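Local coordinates for protein CDP-glucose-4,6-dehydratase (Yersinia pseudotuberculosis, PDB 1RKX) that catalyses the dehydration of CDP-D-glucose to CDP-4-dehydro-6-deoxy-D-glucose, with a bound NAD that probably takes up and returns the hydride, at residues N107-G110 with T111-L114; V167-S170 with Y171-F175. All blocks are in the same frame, centred on the assembly; numbering follows the deposited sequence.

How the interactions relate
Interactions 1 and 2 show how one helix-helix pairing can serve both a cofactor site and a subunit boundary. Interaction 1 comes first along the chain, midway in helix 100-121; interaction 2 follows at the C-terminal end of helix 156-175, beyond strand 126-130 of the parallel seven-stranded sheet. Their centres lie 12 Å apart, and the two helices touch directly: Val112 CG2 meets Val167 CG1 at 3.6 Å, while Val108 and Thr111 also pack against the second helix. Both contacts reach the second subunit, so the paired helices contribute to the boundary with it; interaction 1 lies nearer the NAD, interaction 2 farther out.

Interaction 1: N107-G110 with T111-L114; sequences NVMG and TVYL
Met109 and Tyr113, one helical turn apart, meet obliquely on helix 100-121. The methionine chain, with CG anti to its carbonyl carbon (chi1 -66°), folds back at its two outer torsions, carrying CE to the phenol end of the ring, 3.8 Å from Tyr113 CE2. CE also approaches Val112 CG1, at 4.2 Å, so one methyl joins two residues. The tyrosine ring has Met109 O over one face, 3.1 Å above its plane and displaced toward the rim. That same oxygen accepts the backbone N-H of Tyr113 at 2.7 Å. Thr111 uses its hydroxyl on the helix backbone: OG1, beside its own backbone N, donates to Asn107 O at 2.7 Å, the donor lying 26° out of the carbonyl plane, with a weak second bond to His86. Thr111 N stays 3.8 Å from Asn107 O, consistent with the wider pi-type turn at 107-109, and the hydroxyl gives this carbonyl a donor. The i to i+4 bonds run on regularly from Val112 N to Val108 O through Leu114 N to Gly110 O. Met109 packs on Met109 of the second subunit, and the Asn107 amide is held by Ser160 and Gln90, with its side chain about 6 Å from the NAD. Such i to i+4 packing and a threonine hydroxyl bonded to the preceding turn are familiar in a buried helix, here flanking the parallel sheet of a Rossmann-type fold.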
# COMPACT_ATOMS: atom_id res chain seq x y z
N ASN C 107 -7.97 14.37 -24.23
CA ASN C 107 -6.89 13.90 -23.38
C ASN C 107 -6.57 12.41 -23.46
O ASN C 107 -5.41 12.03 -23.37
CB ASN C 107 -7.15 14.32 -21.94
CG ASN C 107 -7.23 15.82 -21.79
OD1 ASN C 107 -6.99 16.56 -22.75
ND2 ASN C 107 -7.56 16.29 -20.60
N VAL C 108 -7.59 11.58 -23.63
CA VAL C 108 -7.36 10.15 -23.72
C VAL C 108 -7.16 9.70 -25.17
O VAL C 108 -6.09 9.20 -25.52
CB VAL C 108 -8.51 9.35 -23.08
CG1 VAL C 108 -8.22 7.86 -23.17
CG2 VAL C 108 -8.67 9.76 -21.63
N MET C 109 -8.16 9.88 -26.03
CA MET C 109 -7.99 9.45 -27.42
C MET C 109 -6.89 10.23 -28.14
O MET C 109 -6.20 9.68 -28.99
CB MET C 109 -9.31 9.54 -28.19
CG MET C 109 -10.38 8.56 -27.70
SD MET C 109 -9.81 6.83 -27.51
CE MET C 109 -9.36 6.42 -29.19
N GLY C 110 -6.74 11.51 -27.79
CA GLY C 110 -5.69 12.32 -28.40
C GLY C 110 -4.34 11.68 -28.15
O GLY C 110 -3.50 11.58 -29.04
N THR C 111 -4.14 11.22 -26.91
CA THR C 111 -2.90 10.57 -26.53
C THR C 111 -2.78 9.23 -27.27
O THR C 111 -1.71 8.87 -27.76
CB THR C 111 -2.85 10.34 -25.00
OG1 THR C 111 -2.89 11.61 -24.34
CG2 THR C 111 -1.58 9.61 -24.60
N VAL C 112 -3.89 8.50 -27.37
CA VAL C 112 -3.89 7.23 -28.10
C VAL C 112 -3.49 7.45 -29.56
O VAL C 112 -2.63 6.74 -30.09
CB VAL C 112 -5.28 6.55 -28.05
CG1 VAL C 112 -5.33 5.39 -29.04
CG2 VAL C 112 -5.56 6.05 -26.63
N TYR C 113 -4.09 8.45 -30.21
CA TYR C 113 -3.78 8.75 -31.61
C TYR C 113 -2.31 9.15 -31.80
O TYR C 113 -1.69 8.79 -32.80
CB TYR C 113 -4.69 9.87 -32.13
CG TYR C 113 -6.17 9.52 -32.17
CD1 TYR C 113 -7.13 10.51 -32.05
CD2 TYR C 113 -6.60 8.19 -32.32
CE1 TYR C 113 -8.49 10.21 -32.07
CE2 TYR C 113 -7.96 7.88 -32.35
CZ TYR C 113 -8.90 8.89 -32.22
OH TYR C 113 -10.24 8.61 -32.23
N LEU C 114 -1.77 9.90 -30.86
CA LEU C 114 -0.37 10.33 -30.94
C LEU C 114 0.56 9.13 -30.87
O LEU C 114 1.47 8.98 -31.69
CB LEU C 114 -0.04 11.30 -29.81
CG LEU C 114 1.43 11.73 -29.83
CD1 LEU C 114 1.53 13.15 -30.35
CD2 LEU C 114 2.04 11.62 -28.44

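Interaction 2: V167-S170 with Y171-F175; sequences VTSS and YRNSF
This is a local contact between successive turns at the C-terminal end of helix 156-175, one of the helices flanking the parallel sheet of the Rossmann-type fold in this extended short-chain dehydrogenase/reductase. Backbone bonds of the alpha-helical i to i+4 kind run through it, such as Asn173 N to Ser169 O at 3.0 Å. Around them the side chains divide by character. On the flank toward helix 100-121, Val167 and Tyr171 lie side by side, with Val167 CG1 4.0 Å from Tyr171 CD1, and the phenol hydroxyl goes on to Glu116. Phe175 CE1 lies over one face of the Tyr171 ring, 3.9 Å above its plane and displaced toward the rim, while Arg119 makes a cation-pi contact with Phe175. Elsewhere water does the joining: a chi1 of 177° carries Ser169 OG away from its own N, to where it meets two waters. It shares a hydrogen bond with one, and that water accepts from Arg172 NH2 at 3.0 Å. This water lies in the guanidinium plane, at its edge, whereas Arg172 NH1 is bound by Val188 O. The second water sits 2.6 Å from Ser169 OG and gives a weak bond to Asn173 OD1. Ser170 OG reaches Tyr154 O of the second subunit. Ser170 O serves two donors of one residue: Ser174 N at 2.8 Å, and Ser174 OG at 2.9 Å, the hydroxyl sitting 35° out of the carbonyl plane.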
# COMPACT_ATOMS: atom_id res chain seq x y z
N VAL C 167 -2.94 4.72 -20.55
CA VAL C 167 -2.75 4.52 -21.99
C VAL C 167 -1.27 4.46 -22.35
O VAL C 167 -0.84 3.57 -23.09
CB VAL C 167 -3.41 5.67 -22.80
CG1 VAL C 167 -2.92 5.64 -24.27
CG2 VAL C 167 -4.93 5.54 -22.76
N THR C 168 -0.50 5.41 -21.85
CA THR C 168 0.93 5.46 -22.15
C THR C 168 1.62 4.21 -21.63
O THR C 168 2.47 3.64 -22.30
CB THR C 168 1.60 6.70 -21.54
OG1 THR C 168 0.91 7.88 -21.97
CG2 THR C 168 3.06 6.80 -22.01
N SER C 169 1.24 3.78 -20.43
CA SER C 169 1.83 2.57 -19.84
C SER C 169 1.57 1.34 -20.70
O SER C 169 2.47 0.52 -20.94
CB SER C 169 1.25 2.35 -18.44
OG SER C 169 1.75 1.16 -17.87
N SER C 170 0.33 1.19 -21.18
CA SER C 170 -0.00 0.03 -22.01
C SER C 170 0.68 0.08 -23.37
O SER C 170 1.18 -0.93 -23.84
CB SER C 170 -1.51 -0.08 -22.21
OG SER C 170 -1.81 -1.19 -23.06
N TYR C 171 0.70 1.26 -23.99
CA TYR C 171 1.34 1.38 -25.30
C TYR C 171 2.82 1.04 -25.18
O TYR C 171 3.37 0.35 -26.04
CB TYR C 171 1.18 2.79 -25.87
CG TYR C 171 0.13 2.87 -26.97
CD1 TYR C 171 -1.23 2.87 -26.66
CD2 TYR C 171 0.51 2.88 -28.31
CE1 TYR C 171 -2.19 2.88 -27.68
CE2 TYR C 171 -0.44 2.88 -29.33
CZ TYR C 171 -1.79 2.88 -29.01
OH TYR C 171 -2.73 2.89 -30.02
N ARG C 172 3.46 1.50 -24.11
CA ARG C 172 4.87 1.22 -23.89
C ARG C 172 5.09 -0.28 -23.71
O ARG C 172 5.95 -0.88 -24.36
CB ARG C 172 5.38 1.97 -22.65
CG ARG C 172 6.85 1.69 -22.31
CD ARG C 172 7.34 2.63 -21.21
NE ARG C 172 6.50 2.54 -20.02
CZ ARG C 172 6.11 3.58 -19.29
NH1 ARG C 172 6.47 4.81 -19.63
NH2 ARG C 172 5.33 3.38 -18.23
N ASN C 173 4.31 -0.89 -22.83
CA ASN C 173 4.43 -2.32 -22.56
C ASN C 173 4.14 -3.19 -23.77
O ASN C 173 4.81 -4.20 -24.00
CB ASN C 173 3.48 -2.72 -21.43
CG ASN C 173 4.00 -2.31 -20.06
OD1 ASN C 173 3.25 -2.30 -19.09
ND2 ASN C 173 5.28 -1.99 -19.98
N SER C 174 3.14 -2.79 -24.55
CA SER C 174 2.72 -3.55 -25.72
C SER C 174 3.51 -3.28 -27.00
O SER C 174 3.80 -4.22 -27.74
CB SER C 174 1.24 -3.29 -26.00
OG SER C 174 0.45 -3.53 -24.85
N PHE C 175 3.84 -2.02 -27.26
CA PHE C 175 4.52 -1.68 -28.50
C PHE C 175 5.91 -1.05 -28.42
O PHE C 175 6.63 -1.02 -29.42
CB PHE C 175 3.60 -0.77 -29.32
CG PHE C 175 2.18 -1.27 -29.39
CD1 PHE C 175 1.14 -0.55 -28.79
CD2 PHE C 175 1.87 -2.47 -30.05
CE1 PHE C 175 -0.18 -1.02 -28.84
CE2 PHE C 175 0.56 -2.94 -30.11
CZ PHE C 175 -0.47 -2.21 -29.50
O HOH W 1 0.20 -0.94 -18.14
O HOH W 2 4.55 0.48 -18.59